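Local structure of titin heart isoform N2-B (Homo sapiens, 2BK8) at residues Thr72-Val77 against Glu83-Ala88; Arg41-Glu44 against Lys48-Ile51; Glu26-Ser31 against Tyr53-Ala58; Glu50-Tyr53 against Ala58-Tyr61. The protein is a giant structural protein of muscle whose M1 immunoglobulin-like domain, the part described here, belongs to the M-band region of the sarcomere. All blocks are in the same frame, centred on the assembly; numbering follows the deposited sequence.

Contact 1: Thr72-Val77 against Glu83-Ala88; sequences TYRCKV and EDSSYA
CG of R74 stands opposite its backbone N (chi1 172°), with the chain extended to NE, and CG of Y87 opposite its carbonyl carbon (chi1 -63°), which brings the two paired side chains alongside each other. The arginine methylenes run along the tyrosine ring, CG of R74 3.5 Å from CE1 of Y87, and the phenol oxygen ends over one face of the guanidinium. At the guanidinium edge, nearly in its plane, NE of R74 donates to OG of S85 at 3.0 Å. One water joins NH2 of R74, OG of S85 and OE2 of E83; a second links NZ of K76 to OE1 of E83, beside the salt bridge from K76 NZ to E83 OE2 (3.4 Å). Six backbone bonds pair Y73 with A88, C75 with S86 and V77 with D84. Y73, C75, V77 and A88 face the interior, where C75 meets C23 and W36 and Y73 stacks on F38; on the same side S86 OG bonds to S5 and G6, D84 to S5 N. Joining strands 71-78 and 83-92, polar on one face and largely apolar on the other, this is the antiparallel F-G hairpin of an immunoglobulin I-set sandwich.

Contact 2: Arg41-Glu44 against Lys48-Ile51; sequences RQLE and KYEI
L43 and Y49 bury the most surface here, and they meet at about a right angle, the leucine branch standing over the face of the tyrosine ring. CD1 of L43 lies 4.0 Å from the centroid of the Y49 ring and only 11° off its normal, a CH-pi contact. The second methyl, CD2 of L43, reaches toward the hydroxyl end, 3.7 Å from CE2 of Y49. Both residues hold CG opposite the carbonyl carbon (chi1 -50° for L43, -53° for Y49), which sends each side chain into the gap between the two segments. The opposite face of the ring is taken by CG of K48, 3.6 Å above its plane, so the ring is held flat between two aliphatic groups. I51 adds the third apolar piece: its CD1 sits 4.0 Å from CB of L43 and 3.9 Å from the carbonyl carbon of E44. O of E44 comes to the ring edge, 3.9 Å from CD2 of Y49. The contact lies near the surface, where the chain passes from strand 41-42 of one sheet to strand 49-54 of the other. K48 reaches past the ring to a salt bridge with D69, in the loop before strand 71-78. L43 also touches F38 and L60, and I51 touches W36 and L60, which ties the crossing to strands 33-38 and 57-62.

Contact 3: Glu26-Ser31 against Tyr53-Ala58; sequences ENYDQS and YEDGVA
A type I' beta turn from E54 to V57 closes the hairpin of strands 49-54 and 57-62, and Y28, from the loop between strands 19-26 and 33-38, lays its ring against the tip of that turn. CG of Y28 sits between its backbone N and carbonyl carbon (chi1 62°), a torsion that turns the ring toward the turn. G56 is the main partner: its CA lies 3.7 Å from the centroid of the Y28 ring, 21° off the normal, a CH-pi contact over the face. The peptide leading into G56 covers the same face, with N of G56 over the ring centre and C of D55 nearer the rim. At the far end OH of Y28 gives a weak hydrogen bond to OD1 of D55 at 2.9 Å, the carboxylate standing almost perpendicular to the ring. Y53 comes in at the other end of Y28, its OH 3.4 Å from CB of Y28. That hydroxyl also takes a weak bond from N of G56 (3.3 Å), and a water 2.7 Å from OH of Y53 joins it to O of D29. On the loop side, OD1 of D29 accepts from both N and OG of S31, the bond from N making an Asx turn. Glycine at G56 lets the ring come this close: it occupies the side on which a CB would project. Packing on the turn backbone thus supplies much of the contact, while the polar links, weak or through water, lie at the two ends of the ring, D55 at one and Y53 at the other.

Contact 4: Glu50-Tyr53 against Ala58-Tyr61; sequences EITY and AILY
E50 pairs with Y61 and T52 with I59 through four backbone hydrogen bonds that join antiparallel strands 49-54 and 57-62. N of E50 and N of Y61 each lie 2.9 Å from O of the other residue, and the bond from I59 N to T52 O is nearly straight at 173°. Between them CA of I51 makes a CA-H...O contact with O of I59 at 3.4 Å. Apolar contacts occupy the face of I51, Y53, A58 and L60. I51 and L60 run side by side in the same direction, CG1 of I51 3.5 Å from CD1 of L60; the leucine CG stands opposite its backbone N (chi1 168°), and its CD1 branch leans across to the isoleucine. The edge of the Y53 ring reaches A58, CD1 of Y53 lying 4.1 Å from CB of A58. On the other face, T52 and I59 also lie side by side, pointing the same way, OG1 of T52 being 3.8 Å from CB of I59, and CB of E50 meets CB of Y61. One water is shared by OG1 of T52 and O of I59, 3.0 Å from the hydroxyl. The carbonyl of I59 is thus gripped by both T52 N and this water. The two faces differ accordingly: I51, A58 and L60 turn hydrocarbon inward to W36, C75 and Y73, with Y53 at the end of that face, and a mixed, partly hydrated surface faces outward.

In the fold
Contacts 1 and 4 are regular antiparallel hairpins, one in each sheet of the sandwich. Their inner faces meet across the core: CD1 of Y73 touches CD2 of L60 at 3.8 Å, and SG of C75 lies 4.1 Å from CB of A58. Contacts 1, 3 and 4 are partly buried; contact 2 is a surface contact, essentially apolar, without hydrogen bonds across its segments. It overlaps contact 4 at E50 and I51, I51 working in both. Contact 3, farthest from the chain centre, overlaps contact 4 at Y53 and A58, Y53 working in both, and mixes ring packing with weak polar links. Strand 49-54 thus serves contacts 2, 3 and 4, whereas charged pairing across segments belongs to contact 1.

Contact 1: Thr72-Val77 against Glu83-Ala88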
loop_
_atom_site.group_PDB
_atom_site.type_symbol
_atom_site.label_atom_id
_atom_site.label_comp_id
_atom_site.label_asym_id
_atom_site.label_seq_id
_atom_site.Cartn_x
_atom_site.Cartn_y
_atom_site.Cartn_z
ATOM N N THR A 72 8.745 4.391 2.545
ATOM C CA THR A 72 8.381 3.474 1.465
ATOM C C THR A 72 7.251 2.523 1.867
ATOM O O THR A 72 7.334 1.897 2.936
ATOM C CB THR A 72 9.605 2.655 1.020
ATOM O OG1 THR A 72 10.672 3.538 0.639
ATOM C CG2 THR A 72 9.241 1.774 -0.155
ATOM N N TYR A 73 6.228 2.408 1.002
ATOM C CA TYR A 73 5.059 1.528 1.239
ATOM C C TYR A 73 5.079 0.401 0.191
ATOM O O TYR A 73 5.375 0.666 -0.979
ATOM C CB TYR A 73 3.743 2.345 1.183
ATOM C CG TYR A 73 3.600 3.272 2.378
ATOM C CD1 TYR A 73 2.763 2.941 3.434
ATOM C CD2 TYR A 73 4.370 4.438 2.472
ATOM C CE1 TYR A 73 2.682 3.767 4.585
ATOM C CE2 TYR A 73 4.287 5.276 3.605
ATOM C CZ TYR A 73 3.451 4.930 4.647
ATOM O OH TYR A 73 3.389 5.790 5.749
ATOM N N ARG A 74 4.829 -0.843 0.616
ATOM C CA ARG A 74 4.846 -2.034 -0.268
ATOM C C ARG A 74 3.478 -2.698 -0.242
ATOM O O ARG A 74 2.890 -2.873 0.822
ATOM C CB ARG A 74 5.898 -3.051 0.200
ATOM C CG ARG A 74 5.920 -4.435 -0.506
ATOM C CD ARG A 74 6.985 -5.335 0.164
ATOM N NE ARG A 74 7.200 -6.622 -0.493
ATOM C CZ ARG A 74 8.215 -7.445 -0.221
ATOM N NH1 ARG A 74 9.133 -7.116 0.686
ATOM N NH2 ARG A 74 8.344 -8.589 -0.870
ATOM N N CYS A 75 2.967 -3.055 -1.419
ATOM C CA CYS A 75 1.776 -3.926 -1.533
ATOM C C CYS A 75 2.280 -5.293 -1.968
ATOM O O CYS A 75 2.826 -5.443 -3.087
ATOM C CB CYS A 75 0.802 -3.386 -2.588
ATOM S SG CYS A 75 -0.705 -4.394 -2.823
ATOM N N LYS A 76 2.149 -6.275 -1.076
ATOM C CA LYS A 76 2.562 -7.666 -1.366
ATOM C C LYS A 76 1.377 -8.587 -1.699
ATOM O O LYS A 76 0.439 -8.755 -0.911
ATOM C CB LYS A 76 3.426 -8.266 -0.212
ATOM C CG LYS A 76 3.936 -9.687 -0.506
ATOM C CD LYS A 76 4.756 -10.210 0.675
ATOM C CE LYS A 76 5.140 -11.664 0.480
ATOM N NZ LYS A 76 6.450 -12.015 1.127
ATOM N N VAL A 77 1.451 -9.231 -2.866
ATOM C CA VAL A 77 0.359 -10.078 -3.356
ATOM C C VAL A 77 0.802 -11.526 -3.483
ATOM O O VAL A 77 1.840 -11.805 -4.066
ATOM C CB VAL A 77 -0.233 -9.533 -4.681
ATOM C CG1 VAL A 77 -1.591 -10.052 -4.841
ATOM C CG2 VAL A 77 -0.356 -7.974 -4.588
ATOM N N GLU A 83 4.045 -15.011 -6.154
ATOM C CA GLU A 83 3.862 -13.704 -5.521
ATOM C C GLU A 83 4.456 -12.581 -6.378
ATOM O O GLU A 83 5.206 -12.861 -7.335
ATOM C CB GLU A 83 4.453 -13.720 -4.109
ATOM C CG GLU A 83 5.970 -13.653 -3.994
ATOM C CD GLU A 83 6.422 -13.511 -2.541
ATOM O OE1 GLU A 83 6.230 -14.466 -1.752
ATOM O OE2 GLU A 83 6.964 -12.442 -2.192
ATOM N N ASP A 84 4.055 -11.342 -6.081
ATOM C CA ASP A 84 4.608 -10.108 -6.668
ATOM C C ASP A 84 4.407 -8.959 -5.662
ATOM O O ASP A 84 3.533 -9.033 -4.777
ATOM C CB ASP A 84 3.895 -9.786 -7.998
ATOM C CG ASP A 84 4.656 -8.755 -8.889
ATOM O OD1 ASP A 84 5.817 -8.373 -8.616
ATOM O OD2 ASP A 84 4.085 -8.362 -9.928
ATOM N N SER A 85 5.210 -7.903 -5.792
ATOM C CA SER A 85 5.048 -6.700 -4.938
ATOM C C SER A 85 5.242 -5.430 -5.776
ATOM O O SER A 85 5.996 -5.445 -6.782
ATOM C CB SER A 85 6.113 -6.698 -3.826
ATOM O OG SER A 85 5.976 -7.783 -2.916
ATOM N N SER A 86 4.649 -4.326 -5.292
ATOM C CA SER A 86 4.763 -3.010 -5.920
ATOM C C SER A 86 5.019 -2.005 -4.786
ATOM O O SER A 86 4.618 -2.274 -3.660
ATOM C CB SER A 86 3.490 -2.716 -6.742
ATOM O OG SER A 86 3.454 -3.544 -7.921
ATOM N N TYR A 87 5.731 -0.913 -5.094
ATOM C CA TYR A 87 6.250 0.026 -4.074
ATOM C C TYR A 87 5.920 1.485 -4.426
ATOM O O TYR A 87 5.809 1.820 -5.604
ATOM C CB TYR A 87 7.776 -0.152 -3.968
ATOM C CG TYR A 87 8.230 -1.525 -3.509
ATOM C CD1 TYR A 87 8.468 -1.791 -2.171
ATOM C CD2 TYR A 87 8.446 -2.557 -4.430
ATOM C CE1 TYR A 87 8.896 -3.054 -1.743
ATOM C CE2 TYR A 87 8.883 -3.833 -4.009
ATOM C CZ TYR A 87 9.100 -4.065 -2.656
ATOM O OH TYR A 87 9.531 -5.287 -2.185
ATOM N N ALA A 88 5.764 2.355 -3.409
ATOM C CA ALA A 88 5.669 3.802 -3.649
ATOM C C ALA A 88 6.059 4.588 -2.390
ATOM O O ALA A 88 6.112 4.010 -1.307
ATOM C CB ALA A 88 4.247 4.170 -4.116
HETATM O O HOH W 1 6.980 -10.014 -3.439
HETATM O O HOH W 2 6.933 -14.658 0.705
#

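Contact 2: Arg41-Glu44 against Lys48-Ile51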
loop_
_atom_site.group_PDB
_atom_site.type_symbol
_atom_site.label_atom_id
_atom_site.label_comp_id
_atom_site.label_asym_id
_atom_site.label_seq_id
_atom_site.Cartn_x
_atom_site.Cartn_y
_atom_site.Cartn_z
ATOM N N ARG A 41 7.479 -2.702 8.767
ATOM C CA ARG A 41 6.276 -2.960 9.583
ATOM C C ARG A 41 5.088 -3.485 8.774
ATOM O O ARG A 41 4.674 -2.849 7.786
ATOM C CB ARG A 41 5.867 -1.666 10.299
ATOM C CG ARG A 41 6.866 -1.191 11.336
ATOM C CD ARG A 41 6.431 0.071 12.074
ATOM N NE ARG A 41 7.453 0.384 13.077
ATOM C CZ ARG A 41 7.814 1.601 13.467
ATOM N NH1 ARG A 41 7.223 2.663 12.966
ATOM N NH2 ARG A 41 8.778 1.742 14.369
ATOM N N GLN A 42 4.516 -4.609 9.225
ATOM C CA GLN A 42 3.312 -5.169 8.586
ATOM C C GLN A 42 2.083 -4.370 9.050
ATOM O O GLN A 42 1.930 -4.119 10.272
ATOM C CB GLN A 42 3.169 -6.630 9.010
ATOM C CG GLN A 42 2.021 -7.372 8.332
ATOM C CD GLN A 42 1.957 -8.830 8.747
ATOM O OE1 GLN A 42 2.973 -9.450 9.110
ATOM N NE2 GLN A 42 0.754 -9.395 8.709
ATOM N N LEU A 43 1.221 -3.993 8.098
ATOM C CA LEU A 43 0.035 -3.151 8.394
ATOM C C LEU A 43 -1.244 -3.960 8.570
ATOM O O LEU A 43 -1.389 -5.026 7.983
ATOM C CB LEU A 43 -0.193 -2.070 7.312
ATOM C CG LEU A 43 1.019 -1.211 6.933
ATOM C CD1 LEU A 43 0.677 -0.040 6.015
ATOM C CD2 LEU A 43 1.694 -0.738 8.254
ATOM N N GLU A 44 -2.158 -3.450 9.405
ATOM C CA GLU A 44 -3.503 -4.004 9.527
ATOM C C GLU A 44 -4.519 -2.883 9.748
ATOM O O GLU A 44 -4.142 -1.782 10.140
ATOM C CB GLU A 44 -3.571 -5.010 10.683
ATOM C CG GLU A 44 -3.300 -4.407 12.046
ATOM C CD GLU A 44 -3.376 -5.417 13.185
ATOM O OE1 GLU A 44 -3.727 -6.588 12.940
ATOM O OE2 GLU A 44 -3.089 -5.021 14.337
ATOM N N LYS A 48 -5.439 3.927 12.485
ATOM C CA LYS A 48 -4.470 4.573 11.589
ATOM C C LYS A 48 -4.606 4.239 10.089
ATOM O O LYS A 48 -4.372 5.130 9.254
ATOM C CB LYS A 48 -3.047 4.259 12.073
ATOM C CG LYS A 48 -1.907 4.837 11.247
ATOM C CD LYS A 48 -1.727 6.335 11.478
ATOM C CE LYS A 48 -0.556 6.915 10.679
ATOM N NZ LYS A 48 -0.364 8.382 11.031
ATOM N N TYR A 49 -4.899 2.969 9.747
ATOM C CA TYR A 49 -4.942 2.485 8.341
ATOM C C TYR A 49 -6.304 1.901 7.929
ATOM O O TYR A 49 -6.887 1.111 8.681
ATOM C CB TYR A 49 -3.856 1.410 8.067
ATOM C CG TYR A 49 -2.464 1.833 8.449
ATOM C CD1 TYR A 49 -1.783 2.802 7.717
ATOM C CD2 TYR A 49 -1.817 1.256 9.547
ATOM C CE1 TYR A 49 -0.481 3.197 8.073
ATOM C CE2 TYR A 49 -0.519 1.651 9.911
ATOM C CZ TYR A 49 0.126 2.623 9.183
ATOM O OH TYR A 49 1.411 3.005 9.512
ATOM N N GLU A 50 -6.785 2.265 6.730
ATOM C CA GLU A 50 -8.053 1.743 6.204
ATOM C C GLU A 50 -7.661 0.939 4.959
ATOM O O GLU A 50 -7.204 1.519 3.974
ATOM C CB GLU A 50 -9.060 2.870 5.860
ATOM C CG GLU A 50 -10.465 2.404 5.513
ATOM C CD GLU A 50 -11.361 3.495 4.857
ATOM O OE1 GLU A 50 -11.141 4.701 5.069
ATOM O OE2 GLU A 50 -12.301 3.127 4.109
ATOM N N ILE A 51 -7.790 -0.391 5.051
ATOM C CA ILE A 51 -7.252 -1.301 4.033
ATOM C C ILE A 51 -8.382 -2.164 3.519
ATOM O O ILE A 51 -9.125 -2.788 4.297
ATOM C CB ILE A 51 -6.136 -2.216 4.603
ATOM C CG1 ILE A 51 -4.964 -1.383 5.151
ATOM C CG2 ILE A 51 -5.597 -3.185 3.521
ATOM C CD1 ILE A 51 -3.947 -2.209 5.975
#

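Contact 3: Glu26-Ser31 against Tyr53-Ala58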
loop_
_atom_site.group_PDB
_atom_site.type_symbol
_atom_site.label_atom_id
_atom_site.label_comp_id
_atom_site.label_asym_id
_atom_site.label_seq_id
_atom_site.Cartn_x
_atom_site.Cartn_y
_atom_site.Cartn_z
ATOM N N GLU A 26 -3.366 -7.955 -11.891
ATOM C CA GLU A 26 -3.710 -8.768 -13.063
ATOM C C GLU A 26 -3.697 -10.242 -12.670
ATOM O O GLU A 26 -2.810 -10.688 -11.930
ATOM C CB GLU A 26 -2.736 -8.484 -14.199
ATOM C CG GLU A 26 -2.643 -7.043 -14.718
ATOM C CD GLU A 26 -3.988 -6.399 -15.126
ATOM O OE1 GLU A 26 -4.755 -7.005 -15.906
ATOM O OE2 GLU A 26 -4.243 -5.246 -14.698
ATOM N N ASN A 27 -4.671 -10.994 -13.193
ATOM C CA ASN A 27 -4.810 -12.451 -12.995
ATOM C C ASN A 27 -4.908 -12.895 -11.527
ATOM O O ASN A 27 -4.358 -13.933 -11.122
ATOM C CB ASN A 27 -3.736 -13.249 -13.764
ATOM C CG ASN A 27 -3.597 -12.820 -15.220
ATOM O OD1 ASN A 27 -4.392 -13.214 -16.075
ATOM N ND2 ASN A 27 -2.544 -12.054 -15.517
ATOM N N TYR A 28 -5.592 -12.067 -10.735
ATOM C CA TYR A 28 -6.077 -12.458 -9.413
ATOM C C TYR A 28 -7.074 -13.631 -9.493
ATOM O O TYR A 28 -7.735 -13.849 -10.528
ATOM C CB TYR A 28 -6.707 -11.244 -8.715
ATOM C CG TYR A 28 -7.906 -10.671 -9.441
ATOM C CD1 TYR A 28 -9.192 -11.143 -9.184
ATOM C CD2 TYR A 28 -7.753 -9.678 -10.413
ATOM C CE1 TYR A 28 -10.289 -10.630 -9.869
ATOM C CE2 TYR A 28 -8.841 -9.149 -11.078
ATOM C CZ TYR A 28 -10.101 -9.621 -10.814
ATOM O OH TYR A 28 -11.192 -9.112 -11.490
ATOM N N ASP A 29 -7.169 -14.398 -8.409
ATOM C CA ASP A 29 -8.168 -15.468 -8.294
ATOM C C ASP A 29 -8.625 -15.674 -6.834
ATOM O O ASP A 29 -8.341 -14.829 -5.965
ATOM C CB ASP A 29 -7.682 -16.775 -8.953
ATOM C CG ASP A 29 -6.497 -17.416 -8.231
ATOM O OD1 ASP A 29 -6.180 -17.061 -7.080
ATOM O OD2 ASP A 29 -5.890 -18.330 -8.828
ATOM N N GLN A 30 -9.319 -16.786 -6.578
ATOM C CA GLN A 30 -9.875 -17.071 -5.251
ATOM C C GLN A 30 -8.826 -17.284 -4.166
ATOM O O GLN A 30 -9.163 -17.233 -2.982
ATOM C CB GLN A 30 -10.881 -18.249 -5.275
ATOM C CG GLN A 30 -10.296 -19.647 -5.567
ATOM C CD GLN A 30 -9.787 -20.386 -4.320
ATOM O OE1 GLN A 30 -10.433 -20.392 -3.270
ATOM N NE2 GLN A 30 -8.632 -21.027 -4.448
ATOM N N SER A 31 -7.575 -17.539 -4.550
ATOM C CA SER A 31 -6.515 -17.725 -3.549
ATOM C C SER A 31 -5.683 -16.457 -3.250
ATOM O O SER A 31 -4.842 -16.451 -2.337
ATOM C CB SER A 31 -5.616 -18.924 -3.914
ATOM O OG SER A 31 -4.653 -18.569 -4.888
ATOM N N TYR A 53 -9.439 -4.978 0.059
ATOM C CA TYR A 53 -9.115 -5.698 -1.189
ATOM C C TYR A 53 -10.339 -6.420 -1.718
ATOM O O TYR A 53 -10.946 -7.210 -0.991
ATOM C CB TYR A 53 -7.950 -6.699 -1.040
ATOM C CG TYR A 53 -7.840 -7.556 -2.288
ATOM C CD1 TYR A 53 -7.315 -7.029 -3.474
ATOM C CD2 TYR A 53 -8.336 -8.862 -2.304
ATOM C CE1 TYR A 53 -7.273 -7.807 -4.667
ATOM C CE2 TYR A 53 -8.308 -9.633 -3.468
ATOM C CZ TYR A 53 -7.777 -9.098 -4.647
ATOM O OH TYR A 53 -7.745 -9.882 -5.786
ATOM N N GLU A 54 -10.696 -6.157 -2.983
ATOM C CA GLU A 54 -11.831 -6.825 -3.660
ATOM C C GLU A 54 -11.606 -6.785 -5.164
ATOM O O GLU A 54 -11.208 -5.729 -5.686
ATOM C CB GLU A 54 -13.169 -6.122 -3.368
ATOM C CG GLU A 54 -13.306 -5.581 -1.951
ATOM C CD GLU A 54 -14.688 -5.099 -1.601
ATOM O OE1 GLU A 54 -15.650 -5.453 -2.324
ATOM O OE2 GLU A 54 -14.822 -4.391 -0.569
ATOM N N ASP A 55 -11.850 -7.915 -5.852
ATOM C CA ASP A 55 -11.960 -7.940 -7.306
ATOM C C ASP A 55 -10.736 -7.301 -7.994
ATOM O O ASP A 55 -10.882 -6.499 -8.926
ATOM C CB ASP A 55 -13.273 -7.256 -7.713
ATOM C CG ASP A 55 -13.646 -7.467 -9.170
ATOM O OD1 ASP A 55 -13.396 -8.546 -9.752
ATOM O OD2 ASP A 55 -14.247 -6.547 -9.745
ATOM N N GLY A 56 -9.538 -7.655 -7.520
ATOM C CA GLY A 56 -8.274 -7.169 -8.103
ATOM C C GLY A 56 -7.833 -5.754 -7.819
ATOM O O GLY A 56 -6.857 -5.249 -8.404
ATOM N N VAL A 57 -8.572 -5.076 -6.954
ATOM C CA VAL A 57 -8.169 -3.723 -6.521
ATOM C C VAL A 57 -7.830 -3.657 -5.027
ATOM O O VAL A 57 -8.716 -3.836 -4.153
ATOM C CB VAL A 57 -9.239 -2.675 -6.912
ATOM C CG1 VAL A 57 -8.754 -1.231 -6.614
ATOM C CG2 VAL A 57 -9.614 -2.820 -8.401
ATOM N N ALA A 58 -6.550 -3.401 -4.738
ATOM C CA ALA A 58 -6.067 -3.144 -3.362
ATOM C C ALA A 58 -5.943 -1.647 -3.058
ATOM O O ALA A 58 -5.318 -0.882 -3.810
ATOM C CB ALA A 58 -4.717 -3.848 -3.127
HETATM O O HOH W 3 -9.191 -12.152 -5.650
#

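Contact 4: Glu50-Tyr53 against Ala58-Tyr61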
loop_
_atom_site.group_PDB
_atom_site.type_symbol
_atom_site.label_atom_id
_atom_site.label_comp_id
_atom_site.label_asym_id
_atom_site.label_seq_id
_atom_site.Cartn_x
_atom_site.Cartn_y
_atom_site.Cartn_z
ATOM N N GLU A 50 -6.785 2.265 6.730
ATOM C CA GLU A 50 -8.053 1.743 6.204
ATOM C C GLU A 50 -7.661 0.939 4.959
ATOM O O GLU A 50 -7.204 1.519 3.974
ATOM C CB GLU A 50 -9.060 2.870 5.860
ATOM C CG GLU A 50 -10.465 2.404 5.513
ATOM C CD GLU A 50 -11.361 3.495 4.857
ATOM O OE1 GLU A 50 -11.141 4.701 5.069
ATOM O OE2 GLU A 50 -12.301 3.127 4.109
ATOM N N ILE A 51 -7.790 -0.391 5.051
ATOM C CA ILE A 51 -7.252 -1.301 4.033
ATOM C C ILE A 51 -8.382 -2.164 3.519
ATOM O O ILE A 51 -9.125 -2.788 4.297
ATOM C CB ILE A 51 -6.136 -2.216 4.603
ATOM C CG1 ILE A 51 -4.964 -1.383 5.151
ATOM C CG2 ILE A 51 -5.597 -3.185 3.521
ATOM C CD1 ILE A 51 -3.947 -2.209 5.975
ATOM N N THR A 52 -8.494 -2.206 2.188
ATOM C CA THR A 52 -9.501 -3.050 1.542
ATOM C C THR A 52 -8.898 -3.797 0.335
ATOM O O THR A 52 -7.962 -3.318 -0.311
ATOM C CB THR A 52 -10.751 -2.244 1.091
ATOM O OG1 THR A 52 -10.330 -1.164 0.245
ATOM C CG2 THR A 52 -11.515 -1.649 2.314
ATOM N N TYR A 53 -9.439 -4.978 0.059
ATOM C CA TYR A 53 -9.115 -5.698 -1.189
ATOM C C TYR A 53 -10.339 -6.420 -1.718
ATOM O O TYR A 53 -10.946 -7.210 -0.991
ATOM C CB TYR A 53 -7.950 -6.699 -1.040
ATOM C CG TYR A 53 -7.840 -7.556 -2.288
ATOM C CD1 TYR A 53 -7.315 -7.029 -3.474
ATOM C CD2 TYR A 53 -8.336 -8.862 -2.304
ATOM C CE1 TYR A 53 -7.273 -7.807 -4.667
ATOM C CE2 TYR A 53 -8.308 -9.633 -3.468
ATOM C CZ TYR A 53 -7.777 -9.098 -4.647
ATOM O OH TYR A 53 -7.745 -9.882 -5.786
ATOM N N ALA A 58 -6.550 -3.401 -4.738
ATOM C CA ALA A 58 -6.067 -3.144 -3.362
ATOM C C ALA A 58 -5.943 -1.647 -3.058
ATOM O O ALA A 58 -5.318 -0.882 -3.810
ATOM C CB ALA A 58 -4.717 -3.848 -3.127
ATOM N N ILE A 59 -6.500 -1.224 -1.923
ATOM C CA ILE A 59 -6.478 0.187 -1.528
ATOM C C ILE A 59 -6.018 0.354 -0.072
ATOM O O ILE A 59 -6.565 -0.276 0.850
ATOM C CB ILE A 59 -7.869 0.888 -1.746
ATOM C CG1 ILE A 59 -8.371 0.728 -3.186
ATOM C CG2 ILE A 59 -7.826 2.344 -1.280
ATOM C CD1 ILE A 59 -9.775 1.361 -3.440
ATOM N N LEU A 60 -4.973 1.153 0.110
ATOM C CA LEU A 60 -4.488 1.562 1.427
ATOM C C LEU A 60 -4.723 3.054 1.646
ATOM O O LEU A 60 -4.236 3.892 0.902
ATOM C CB LEU A 60 -2.978 1.239 1.614
ATOM C CG LEU A 60 -2.334 1.896 2.859
ATOM C CD1 LEU A 60 -2.838 1.272 4.182
ATOM C CD2 LEU A 60 -0.790 1.798 2.776
ATOM N N TYR A 61 -5.468 3.387 2.692
ATOM C CA TYR A 61 -5.637 4.778 3.115
ATOM C C TYR A 61 -4.906 5.017 4.430
ATOM O O TYR A 61 -5.174 4.337 5.425
ATOM C CB TYR A 61 -7.108 5.117 3.273
ATOM C CG TYR A 61 -7.740 5.711 2.044
ATOM C CD1 TYR A 61 -8.059 4.907 0.965
ATOM C CD2 TYR A 61 -8.018 7.069 1.960
ATOM C CE1 TYR A 61 -8.646 5.431 -0.172
ATOM C CE2 TYR A 61 -8.604 7.617 0.816
ATOM C CZ TYR A 61 -8.906 6.785 -0.251
ATOM O OH TYR A 61 -9.520 7.266 -1.398
HETATM O O HOH W 4 -9.278 1.156 1.867
#